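Side-chain contacts in kelch-like protein 7 (Homo sapiens, PDB 3II7), which acts as substrate-specific adapter of a CUL3-RBX1 E3 ubiquitin ligase, its kelch domain, described here, probably recognising the proteins to be ubiquitinated: residues 27-32 / 249-254; 118-123 / 179-184; 153-158 / 185-190; 229-234 / 266-271. All coordinates share one frame; numbering follows the deposited sequence.

Interaction 1: 27-32 / 249-254; sequences RYFNPK and IVYVLA. With EDO (1,2-ethanediol), chain E.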
# COMPACT_ATOMS: atom_id res chain seq x y z
N ARG A 27 6.40 13.64 4.80
CA ARG A 27 7.74 13.49 5.35
C ARG A 27 8.41 12.21 4.86
O ARG A 27 7.72 11.22 4.54
CB ARG A 27 7.69 13.46 6.89
CG ARG A 27 6.96 14.62 7.57
CD ARG A 27 7.25 14.66 9.07
NE ARG A 27 8.32 15.60 9.40
CZ ARG A 27 8.83 15.79 10.62
NH1 ARG A 27 8.38 15.08 11.65
NH2 ARG A 27 9.81 16.69 10.79
N TYR A 28 9.75 12.24 4.81
CA TYR A 28 10.54 11.05 4.64
C TYR A 28 10.93 10.54 6.00
O TYR A 28 11.37 11.33 6.86
CB TYR A 28 11.85 11.34 3.93
CG TYR A 28 11.80 11.64 2.47
CD1 TYR A 28 11.35 10.70 1.56
CD2 TYR A 28 12.26 12.85 1.98
CE1 TYR A 28 11.33 10.96 0.22
CE2 TYR A 28 12.26 13.11 0.63
CZ TYR A 28 11.78 12.16 -0.24
OH TYR A 28 11.77 12.39 -1.60
N PHE A 29 10.81 9.24 6.18
CA PHE A 29 11.49 8.52 7.24
C PHE A 29 12.76 7.87 6.68
O PHE A 29 12.72 7.14 5.67
CB PHE A 29 10.58 7.43 7.79
CG PHE A 29 11.25 6.53 8.80
CD1 PHE A 29 11.50 6.98 10.08
CD2 PHE A 29 11.60 5.21 8.47
CE1 PHE A 29 12.09 6.15 11.02
CE2 PHE A 29 12.21 4.39 9.40
CZ PHE A 29 12.45 4.88 10.68
N ASN A 30 13.88 8.06 7.36
CA ASN A 30 15.15 7.45 6.94
C ASN A 30 15.52 6.32 7.90
O ASN A 30 15.87 6.57 9.06
CB ASN A 30 16.23 8.49 6.92
CG ASN A 30 17.57 7.95 6.36
OD1 ASN A 30 17.77 6.74 6.22
ND2 ASN A 30 18.47 8.85 6.02
N PRO A 31 15.39 5.05 7.44
CA PRO A 31 15.66 3.92 8.33
C PRO A 31 17.10 3.88 8.86
O PRO A 31 17.34 3.26 9.88
CB PRO A 31 15.43 2.70 7.45
CG PRO A 31 14.77 3.16 6.25
CD PRO A 31 15.00 4.61 6.09
N LYS A 32 18.05 4.49 8.14
CA LYS A 32 19.44 4.46 8.55
C LYS A 32 19.69 5.27 9.82
O LYS A 32 20.47 4.86 10.68
CB LYS A 32 20.36 4.87 7.40
CG LYS A 32 20.60 3.68 6.48
CD LYS A 32 21.64 3.94 5.46
CE LYS A 32 21.87 2.70 4.59
NZ LYS A 32 22.37 1.54 5.38
N ILE A 249 14.18 -5.36 7.14
CA ILE A 249 13.32 -4.82 8.21
C ILE A 249 12.00 -4.28 7.66
O ILE A 249 11.98 -3.55 6.65
CB ILE A 249 14.00 -3.68 9.01
CG1 ILE A 249 15.38 -4.09 9.45
CG2 ILE A 249 13.11 -3.23 10.20
CD1 ILE A 249 15.43 -5.34 10.39
N VAL A 250 10.90 -4.65 8.32
CA VAL A 250 9.59 -4.08 8.03
C VAL A 250 9.27 -3.02 9.06
O VAL A 250 9.35 -3.28 10.27
CB VAL A 250 8.47 -5.12 8.03
CG1 VAL A 250 7.10 -4.43 7.71
CG2 VAL A 250 8.79 -6.27 7.02
N TYR A 251 8.91 -1.82 8.59
CA TYR A 251 8.63 -0.67 9.45
C TYR A 251 7.15 -0.37 9.40
O TYR A 251 6.59 -0.22 8.32
CB TYR A 251 9.42 0.58 8.98
CG TYR A 251 10.90 0.39 9.01
CD1 TYR A 251 11.65 0.74 10.12
CD2 TYR A 251 11.56 -0.18 7.93
CE1 TYR A 251 13.04 0.53 10.16
CE2 TYR A 251 12.94 -0.38 7.95
CZ TYR A 251 13.67 -0.04 9.06
OH TYR A 251 15.03 -0.27 9.09
N VAL A 252 6.51 -0.31 10.56
CA VAL A 252 5.12 0.17 10.69
C VAL A 252 5.24 1.59 11.25
O VAL A 252 5.63 1.80 12.41
CB VAL A 252 4.27 -0.69 11.59
CG1 VAL A 252 2.82 -0.18 11.63
CG2 VAL A 252 4.31 -2.19 11.12
N LEU A 253 4.91 2.56 10.40
CA LEU A 253 5.21 3.94 10.67
C LEU A 253 3.98 4.75 11.07
O LEU A 253 4.10 5.87 11.52
CB LEU A 253 5.88 4.60 9.46
CG LEU A 253 7.23 4.06 9.05
CD1 LEU A 253 7.76 4.85 7.85
CD2 LEU A 253 8.22 4.11 10.22
N ALA A 254 2.80 4.18 10.83
CA ALA A 254 1.53 4.79 11.27
C ALA A 254 0.46 3.72 11.35
O ALA A 254 0.58 2.67 10.76
CB ALA A 254 1.10 5.92 10.29
C1 EDO E . 6.63 11.92 12.79
O1 EDO E . 6.35 13.06 11.94
C2 EDO E . 6.15 12.20 14.20
O2 EDO E . 6.74 13.44 14.64
O HOH W 1 16.49 0.89 10.80
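F29 points its ring from strand 26-30 toward the neighbouring blade of the kelch beta-propeller, where Y251 and L253 of strand 249-254 receive it. L253 lies over one face: its CD2 stands 4.0 Å from the centroid of the F29 ring and only 11° off the ring normal, a CH-pi contact, while L253 CD1 rests 3.8 Å from F29 CB. The Y251 ring meets F29 obliquely, the planes at 57°, and F29 CE2 comes 3.8 Å from Y251 CD1. At the phenol end P31 CB packs 3.4 Å from Y251 OH, and a water joins the same hydroxyl to P31 O, its oxygen donating to that carbonyl oxygen over 2.7 Å. The F29 ring reaches across because CG stands opposite the backbone N (chi1 174°), whereas the Y251 and L253 side chains start out beside their own backbone N. Replacing F29 with an alanine would probably leave L253 CD2 without its aromatic face and open a gap beside Y251. Further out, N30 OD1 accepts from K32 N at 3.0 Å, an Asx turn around P31. I249 CG2 lies over one face of Y251. F29 also meets the ring of W36 in its own blade; L253 reaches across to I15 and L17 of strand 13-18. The contact thus joins the blade of strands 26-30 and 13-18 to the blade in which strand 249-254 runs between strands 242-246 and 264-269.

Interaction 2: 118-123 / 179-184; sequences YLFECY and ETWTEL. With EDO (1,2-ethanediol), chain Q.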
# COMPACT_ATOMS: atom_id res chain seq x y z
N TYR A 118 -13.52 -5.05 -9.97
CA TYR A 118 -12.52 -5.99 -10.49
C TYR A 118 -11.44 -5.26 -11.34
O TYR A 118 -10.46 -5.86 -11.78
CB TYR A 118 -13.18 -6.97 -11.47
CG TYR A 118 -14.29 -7.91 -11.00
CD1 TYR A 118 -15.62 -7.62 -11.23
CD2 TYR A 118 -13.99 -9.14 -10.42
CE1 TYR A 118 -16.63 -8.51 -10.85
CE2 TYR A 118 -14.98 -10.02 -10.06
CZ TYR A 118 -16.29 -9.71 -10.27
OH TYR A 118 -17.27 -10.59 -9.90
N LEU A 119 -11.67 -3.97 -11.61
CA LEU A 119 -10.97 -3.19 -12.61
C LEU A 119 -9.47 -3.15 -12.39
O LEU A 119 -8.99 -3.03 -11.26
CB LEU A 119 -11.51 -1.75 -12.60
CG LEU A 119 -11.00 -0.76 -13.62
CD1 LEU A 119 -11.26 -1.21 -15.06
CD2 LEU A 119 -11.69 0.57 -13.35
N PHE A 120 -8.74 -3.25 -13.49
CA PHE A 120 -7.28 -3.26 -13.48
C PHE A 120 -6.83 -2.38 -14.66
O PHE A 120 -7.11 -2.71 -15.79
CB PHE A 120 -6.81 -4.72 -13.63
CG PHE A 120 -5.36 -4.97 -13.34
CD1 PHE A 120 -4.74 -4.45 -12.23
CD2 PHE A 120 -4.59 -5.81 -14.18
CE1 PHE A 120 -3.42 -4.73 -11.96
CE2 PHE A 120 -3.25 -6.08 -13.90
CZ PHE A 120 -2.68 -5.54 -12.78
N GLU A 121 -6.18 -1.26 -14.36
CA GLU A 121 -5.77 -0.26 -15.38
C GLU A 121 -4.31 0.07 -15.16
O GLU A 121 -3.90 0.24 -14.01
CB GLU A 121 -6.63 1.04 -15.25
CG GLU A 121 -8.15 0.83 -15.33
CD GLU A 121 -9.00 2.11 -15.24
OE1 GLU A 121 -8.72 3.01 -14.41
OE2 GLU A 121 -10.00 2.19 -15.98
N CYS A 122 -3.50 0.20 -16.22
CA CYS A 122 -2.13 0.57 -16.01
C CYS A 122 -1.70 1.74 -16.87
O CYS A 122 -2.23 1.97 -17.95
CB CYS A 122 -1.20 -0.62 -16.14
SG CYS A 122 -0.53 -1.00 -17.71
N TYR A 123 -0.73 2.48 -16.33
CA TYR A 123 -0.19 3.67 -16.92
C TYR A 123 1.22 3.36 -17.37
O TYR A 123 2.06 2.94 -16.55
CB TYR A 123 -0.16 4.80 -15.90
CG TYR A 123 0.39 6.15 -16.39
CD1 TYR A 123 -0.34 6.94 -17.28
CD2 TYR A 123 1.61 6.64 -15.93
CE1 TYR A 123 0.14 8.17 -17.72
CE2 TYR A 123 2.10 7.88 -16.36
CZ TYR A 123 1.36 8.63 -17.25
OH TYR A 123 1.83 9.85 -17.67
N GLU A 179 -0.55 -11.86 -19.15
CA GLU A 179 -1.77 -11.08 -18.90
C GLU A 179 -2.87 -11.94 -18.31
O GLU A 179 -4.07 -11.81 -18.64
CB GLU A 179 -2.22 -10.32 -20.16
CG GLU A 179 -1.17 -9.28 -20.60
CD GLU A 179 -1.71 -8.16 -21.49
OE1 GLU A 179 -2.86 -8.25 -21.97
OE2 GLU A 179 -0.94 -7.18 -21.70
N THR A 180 -2.47 -12.80 -17.37
CA THR A 180 -3.40 -13.69 -16.70
C THR A 180 -3.35 -13.52 -15.17
O THR A 180 -2.25 -13.42 -14.60
CB THR A 180 -3.05 -15.14 -17.00
OG1 THR A 180 -2.93 -15.34 -18.44
CG2 THR A 180 -4.12 -16.08 -16.41
N TRP A 181 -4.53 -13.54 -14.55
CA TRP A 181 -4.68 -13.67 -13.09
C TRP A 181 -4.81 -15.13 -12.70
O TRP A 181 -5.58 -15.91 -13.35
CB TRP A 181 -5.91 -12.87 -12.59
CG TRP A 181 -5.74 -11.36 -12.63
CD1 TRP A 181 -6.18 -10.51 -13.60
CD2 TRP A 181 -5.14 -10.53 -11.64
NE1 TRP A 181 -5.90 -9.22 -13.28
CE2 TRP A 181 -5.22 -9.19 -12.10
CE3 TRP A 181 -4.49 -10.78 -10.39
CZ2 TRP A 181 -4.71 -8.11 -11.36
CZ3 TRP A 181 -3.98 -9.71 -9.67
CH2 TRP A 181 -4.10 -8.38 -10.16
N THR A 182 -4.07 -15.53 -11.68
CA THR A 182 -4.12 -16.88 -11.11
C THR A 182 -4.47 -16.83 -9.61
O THR A 182 -3.82 -16.07 -8.84
CB THR A 182 -2.79 -17.58 -11.30
OG1 THR A 182 -2.53 -17.67 -12.71
CG2 THR A 182 -2.83 -19.02 -10.68
N GLU A 183 -5.46 -17.62 -9.21
CA GLU A 183 -5.83 -17.77 -7.81
C GLU A 183 -4.71 -18.52 -7.06
O GLU A 183 -4.24 -19.58 -7.51
CB GLU A 183 -7.17 -18.52 -7.67
CG GLU A 183 -7.80 -18.36 -6.27
CD GLU A 183 -8.42 -16.94 -6.05
OE1 GLU A 183 -8.82 -16.30 -7.03
OE2 GLU A 183 -8.50 -16.49 -4.89
N LEU A 184 -4.29 -17.95 -5.94
CA LEU A 184 -3.29 -18.54 -5.09
C LEU A 184 -3.92 -19.05 -3.78
O LEU A 184 -5.15 -18.90 -3.53
CB LEU A 184 -2.19 -17.51 -4.81
CG LEU A 184 -1.42 -17.06 -6.07
CD1 LEU A 184 -0.37 -16.02 -5.65
CD2 LEU A 184 -0.74 -18.25 -6.84
C1 EDO Q . -15.27 -3.75 -13.96
O1 EDO Q . -14.17 -3.97 -14.86
C2 EDO Q . -14.73 -3.64 -12.58
O2 EDO Q . -15.65 -4.07 -11.61
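F120 and W181 form an edge-to-face pair between two blades of the kelch propeller, and the tight part of the contact is this one meeting of rings. The six-membered ring of W181 turns its edge toward the F120 face, with centroids 4.8 Å apart and planes at 65°. W181 CZ2 sits almost over the centre of the phenyl ring, 3.6 Å from F120 CE2, and the indole W181 NE1 passes 3.8 Å from F120 CD2. That nitrogen is hydrogen-bonded to the backbone O of P134, which fixes the rotation of the indole. A near-trans chi1 (-167°) swings the phenyl ring away from the F120 backbone N and across to the indole. With a serine in place of F120, the W181 edge would probably lose its aromatic face and be left beside a gap. The looser, outer side lies at Y118, whose backbone N donates to O2 of a 1,2-ethanediol at 2.9 Å, a molecule probably taken up from the crystallisation liquor. Y174 of strand 171-175 meets both rings, edge-to-face with F120, and Y105 of strand 103-107 adds another ring beside F120. Strand 120-124, flanked by strands 103-107 and 129-133, is thereby joined to the outermost strand 180-184 of the next blade.

Interaction 3: 153-158 / 185-190; sequences YVCGGS and CPMIEA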
# COMPACT_ATOMS: atom_id res chain seq x y z
N TYR A 153 0.94 -9.16 -7.06
CA TYR A 153 0.14 -9.93 -6.11
C TYR A 153 -0.88 -9.03 -5.45
O TYR A 153 -0.56 -7.91 -5.01
CB TYR A 153 0.99 -10.54 -5.02
CG TYR A 153 1.95 -11.58 -5.50
CD1 TYR A 153 1.67 -12.94 -5.39
CD2 TYR A 153 3.14 -11.22 -6.10
CE1 TYR A 153 2.54 -13.89 -5.86
CE2 TYR A 153 4.04 -12.18 -6.57
CZ TYR A 153 3.72 -13.53 -6.44
OH TYR A 153 4.59 -14.49 -6.90
N VAL A 154 -2.10 -9.52 -5.36
CA VAL A 154 -3.15 -8.87 -4.61
C VAL A 154 -3.65 -9.83 -3.51
O VAL A 154 -3.76 -11.00 -3.76
CB VAL A 154 -4.33 -8.55 -5.53
CG1 VAL A 154 -5.51 -8.12 -4.73
CG2 VAL A 154 -3.94 -7.47 -6.54
N CYS A 155 -3.96 -9.31 -2.32
CA CYS A 155 -4.63 -10.08 -1.32
C CYS A 155 -5.49 -9.25 -0.40
O CYS A 155 -5.21 -8.06 -0.08
CB CYS A 155 -3.71 -10.94 -0.50
SG CYS A 155 -2.58 -10.03 0.46
N GLY A 156 -6.51 -9.91 0.05
CA GLY A 156 -7.47 -9.37 0.99
C GLY A 156 -8.30 -8.24 0.40
O GLY A 156 -8.62 -8.24 -0.79
N GLY A 157 -8.66 -7.31 1.25
CA GLY A 157 -9.64 -6.28 0.90
C GLY A 157 -11.04 -6.72 1.27
O GLY A 157 -11.25 -7.74 1.94
N SER A 158 -12.03 -5.94 0.84
CA SER A 158 -13.41 -6.27 1.10
C SER A 158 -14.27 -6.11 -0.13
O SER A 158 -13.87 -5.47 -1.11
CB SER A 158 -13.96 -5.41 2.23
OG SER A 158 -13.95 -4.05 1.87
N CYS A 185 -3.09 -19.67 -2.95
CA CYS A 185 -3.51 -20.05 -1.62
C CYS A 185 -4.04 -18.82 -0.88
O CYS A 185 -3.41 -17.76 -0.92
CB CYS A 185 -2.32 -20.63 -0.87
SG CYS A 185 -2.73 -21.27 0.77
N PRO A 186 -5.20 -18.95 -0.22
CA PRO A 186 -5.72 -17.82 0.54
C PRO A 186 -4.93 -17.58 1.85
O PRO A 186 -4.31 -18.51 2.40
CB PRO A 186 -7.15 -18.23 0.85
CG PRO A 186 -7.09 -19.70 0.90
CD PRO A 186 -6.12 -20.10 -0.17
N MET A 187 -4.96 -16.35 2.31
CA MET A 187 -4.35 -15.99 3.60
C MET A 187 -5.03 -16.78 4.71
O MET A 187 -6.19 -17.25 4.56
CB MET A 187 -4.49 -14.48 3.89
CG MET A 187 -3.65 -13.61 3.00
SD MET A 187 -3.76 -11.88 3.46
CE MET A 187 -5.52 -11.54 3.17
N ILE A 188 -4.30 -16.95 5.82
CA ILE A 188 -4.87 -17.57 7.02
C ILE A 188 -5.98 -16.68 7.61
O ILE A 188 -7.03 -17.17 8.02
CB ILE A 188 -3.78 -17.83 8.05
CG1 ILE A 188 -2.79 -18.85 7.45
CG2 ILE A 188 -4.38 -18.30 9.37
CD1 ILE A 188 -1.48 -18.96 8.23
N GLU A 189 -5.73 -15.35 7.59
CA GLU A 189 -6.66 -14.37 8.12
C GLU A 189 -7.29 -13.60 6.97
O GLU A 189 -6.59 -13.21 6.03
CB GLU A 189 -5.91 -13.38 9.00
CG GLU A 189 -5.47 -13.92 10.31
CD GLU A 189 -6.59 -14.00 11.39
OE1 GLU A 189 -7.72 -13.60 11.13
OE2 GLU A 189 -6.28 -14.46 12.49
N ALA A 190 -8.60 -13.33 7.05
CA ALA A 190 -9.19 -12.32 6.19
C ALA A 190 -8.63 -10.96 6.66
O ALA A 190 -8.50 -10.74 7.86
CB ALA A 190 -10.71 -12.34 6.27
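M187 and C155 meet within the fourth kelch repeat, where strand 151-155 of a propeller blade leads to the paired glycines G156 and G157, the double-glycine signature of kelch repeats. The apolar contacts come from M187, whose side chain reaches out of the loop 185-190 toward that strand. Its SD lies 3.7 Å from C155 SG, sulfur against sulfur, and its CE lies against the backbone of G156. C155 presents SG from the cramped place between its backbone N and carbonyl carbon (chi1 64°). W228 of strand 227-230, in the following blade, touches both C155 and M187, and A205 of strand 202-206 also packs on M187.

The backbone contributes through shape. G156 has a positive phi of 67°, and a CB there would stand only 3.1 Å from M187 CE, so glycine suits both the turn of the chain and the methyl group. The polar groups of this region are held by residues outside the two segments: R140 NH1 binds G156 O, W228 NE1 binds C185 O, and both carboxylate oxygens of E219 accept from the backbone N atoms of I188 and E189. Bent at chi3 (-63°), M187 brings its CE to 3.6 Å from G156 CA and 3.7 Å from G156 N.

Interaction 4: 229-234 / 266-271; sequences KMVSPM and LEYNTE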
# COMPACT_ATOMS: atom_id res chain seq x y z
N LYS A 229 1.94 -18.66 6.07
CA LYS A 229 2.40 -19.09 7.38
C LYS A 229 2.40 -17.90 8.33
O LYS A 229 2.88 -16.80 7.96
CB LYS A 229 3.83 -19.64 7.25
CG LYS A 229 3.92 -20.96 6.48
CD LYS A 229 5.29 -21.64 6.68
CE LYS A 229 5.70 -22.45 5.46
NZ LYS A 229 6.08 -21.56 4.30
N MET A 230 1.87 -18.11 9.54
CA MET A 230 1.93 -17.09 10.62
C MET A 230 3.36 -16.92 11.14
O MET A 230 4.12 -17.87 11.27
CB MET A 230 1.06 -17.48 11.82
CG MET A 230 -0.41 -17.73 11.56
SD MET A 230 -1.28 -16.35 10.80
CE MET A 230 -0.87 -14.98 11.75
N VAL A 231 3.69 -15.67 11.45
CA VAL A 231 4.91 -15.34 12.17
C VAL A 231 4.53 -14.61 13.46
O VAL A 231 3.37 -14.67 13.88
CB VAL A 231 5.92 -14.55 11.27
CG1 VAL A 231 6.36 -15.43 10.11
CG2 VAL A 231 5.32 -13.26 10.78
N SER A 232 5.51 -14.00 14.13
CA SER A 232 5.23 -13.34 15.40
C SER A 232 4.34 -12.13 15.19
O SER A 232 4.49 -11.41 14.19
CB SER A 232 6.53 -12.88 16.08
OG SER A 232 7.27 -13.99 16.61
N PRO A 233 3.43 -11.88 16.15
CA PRO A 233 2.54 -10.74 16.01
C PRO A 233 3.16 -9.43 16.40
O PRO A 233 4.15 -9.40 17.17
CB PRO A 233 1.40 -11.08 16.98
CG PRO A 233 2.06 -11.91 18.05
CD PRO A 233 3.11 -12.70 17.34
N MET A 234 2.58 -8.34 15.89
CA MET A 234 2.96 -7.01 16.28
C MET A 234 2.64 -6.79 17.74
O MET A 234 1.67 -7.35 18.25
CB MET A 234 2.18 -5.95 15.48
CG MET A 234 2.53 -5.83 14.04
SD MET A 234 1.57 -4.46 13.29
CE MET A 234 0.07 -5.34 13.13
N LEU A 266 6.95 0.68 14.89
CA LEU A 266 7.24 -0.72 15.11
C LEU A 266 8.23 -1.20 14.04
O LEU A 266 8.18 -0.77 12.88
CB LEU A 266 5.96 -1.58 14.98
CG LEU A 266 4.75 -1.17 15.80
CD1 LEU A 266 3.59 -2.11 15.55
CD2 LEU A 266 5.06 -1.07 17.33
N GLU A 267 9.14 -2.08 14.43
CA GLU A 267 10.15 -2.60 13.51
C GLU A 267 10.17 -4.11 13.62
O GLU A 267 10.22 -4.65 14.72
CB GLU A 267 11.52 -2.05 13.86
CG GLU A 267 11.59 -0.56 13.88
CD GLU A 267 12.95 -0.06 14.32
OE1 GLU A 267 13.93 -0.30 13.60
OE2 GLU A 267 13.02 0.60 15.36
N TYR A 268 10.12 -4.77 12.47
CA TYR A 268 10.13 -6.25 12.41
C TYR A 268 11.38 -6.72 11.67
O TYR A 268 11.59 -6.35 10.51
CB TYR A 268 8.90 -6.77 11.70
CG TYR A 268 8.81 -8.29 11.58
CD1 TYR A 268 8.75 -9.09 12.71
CD2 TYR A 268 8.81 -8.92 10.33
CE1 TYR A 268 8.68 -10.47 12.60
CE2 TYR A 268 8.73 -10.26 10.21
CZ TYR A 268 8.67 -11.06 11.35
OH TYR A 268 8.64 -12.43 11.18
N ASN A 269 12.18 -7.55 12.34
CA ASN A 269 13.34 -8.14 11.71
C ASN A 269 12.93 -9.49 11.10
O ASN A 269 12.69 -10.45 11.82
CB ASN A 269 14.45 -8.32 12.74
CG ASN A 269 15.73 -8.83 12.12
OD1 ASN A 269 15.69 -9.56 11.14
ND2 ASN A 269 16.86 -8.51 12.75
N THR A 270 12.82 -9.53 9.77
CA THR A 270 12.31 -10.71 9.07
C THR A 270 13.23 -11.92 9.25
O THR A 270 12.79 -13.05 9.14
CB THR A 270 12.10 -10.45 7.57
OG1 THR A 270 13.33 -10.06 6.97
CG2 THR A 270 11.02 -9.38 7.32
N GLU A 271 14.52 -11.68 9.52
CA GLU A 271 15.49 -12.77 9.65
C GLU A 271 15.46 -13.45 10.99
O GLU A 271 15.81 -14.63 11.08
CB GLU A 271 16.90 -12.25 9.37
CG GLU A 271 17.07 -11.76 7.95
CD GLU A 271 17.21 -12.93 6.97
OE1 GLU A 271 18.20 -13.67 7.11
OE2 GLU A 271 16.34 -13.12 6.09
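The interface between the fifth and sixth kelch repeats of the propeller is packed here at two separate points, where residues 231 to 234, leaving one blade, run past strand 264-269 of the next. At the first, Y268 brings its phenol end against V231. Y268 OH lies 3.4 Å from V231 CG2 and equally far from V231 CB, with Y268 CZ farther off at 4.0 Å from CG2. The ring approaches the valine obliquely, so the isopropyl group meets the hydroxyl end more than the body of the ring. With chi1 at -180° the Y268 ring extends away from its own N, and the hydroxyl is hydrogen-bonded to D273 OD1. The other oxygen of that carboxylate, OD2, is hydrogen-bonded to S232 OG, so D273 links the two sides of the contact. At the second point M234 and L266 cross at about a right angle: M234 SD rests 3.8 Å from L266 CD1, and M234 CB comes 4.1 Å from the same methyl. Beyond the strand, E271 N donates to N269 OD1 at 2.9 Å, an Asx turn between strands 264-269 and 274-278. W275 of the latter strand packs on M234 and L266, meets the Y268 ring and donates from NE1 to S232 O. The chain leaving strand 227-230 thus packs against strands 264-269 and 274-278 of the neighbouring blade.

In the fold
From the N terminus, interaction 1 opens first, joining 27-32 in Kelch 1 to 249-254 in Kelch 6, 217 residues on; only interaction 4 closes later. It packs the blade that holds strands 13-18 and 290-295 against its neighbour. Interactions 2 and 3 nest inside that loop. Interaction 2 joins Kelch 3 to Kelch 4, and interaction 3, within Kelch 4, crosses it; they touch where L184 packs on Y153 and W181 on V154. Interaction 4, linking Kelch 5 to Kelch 6, follows both in series, touches interaction 3 through I188 and M230, and crosses interaction 1, sharing its sheet through neighbouring strands 249-254 and 264-269. Interactions 1 and 2 lie on opposite sides of the chain's centre.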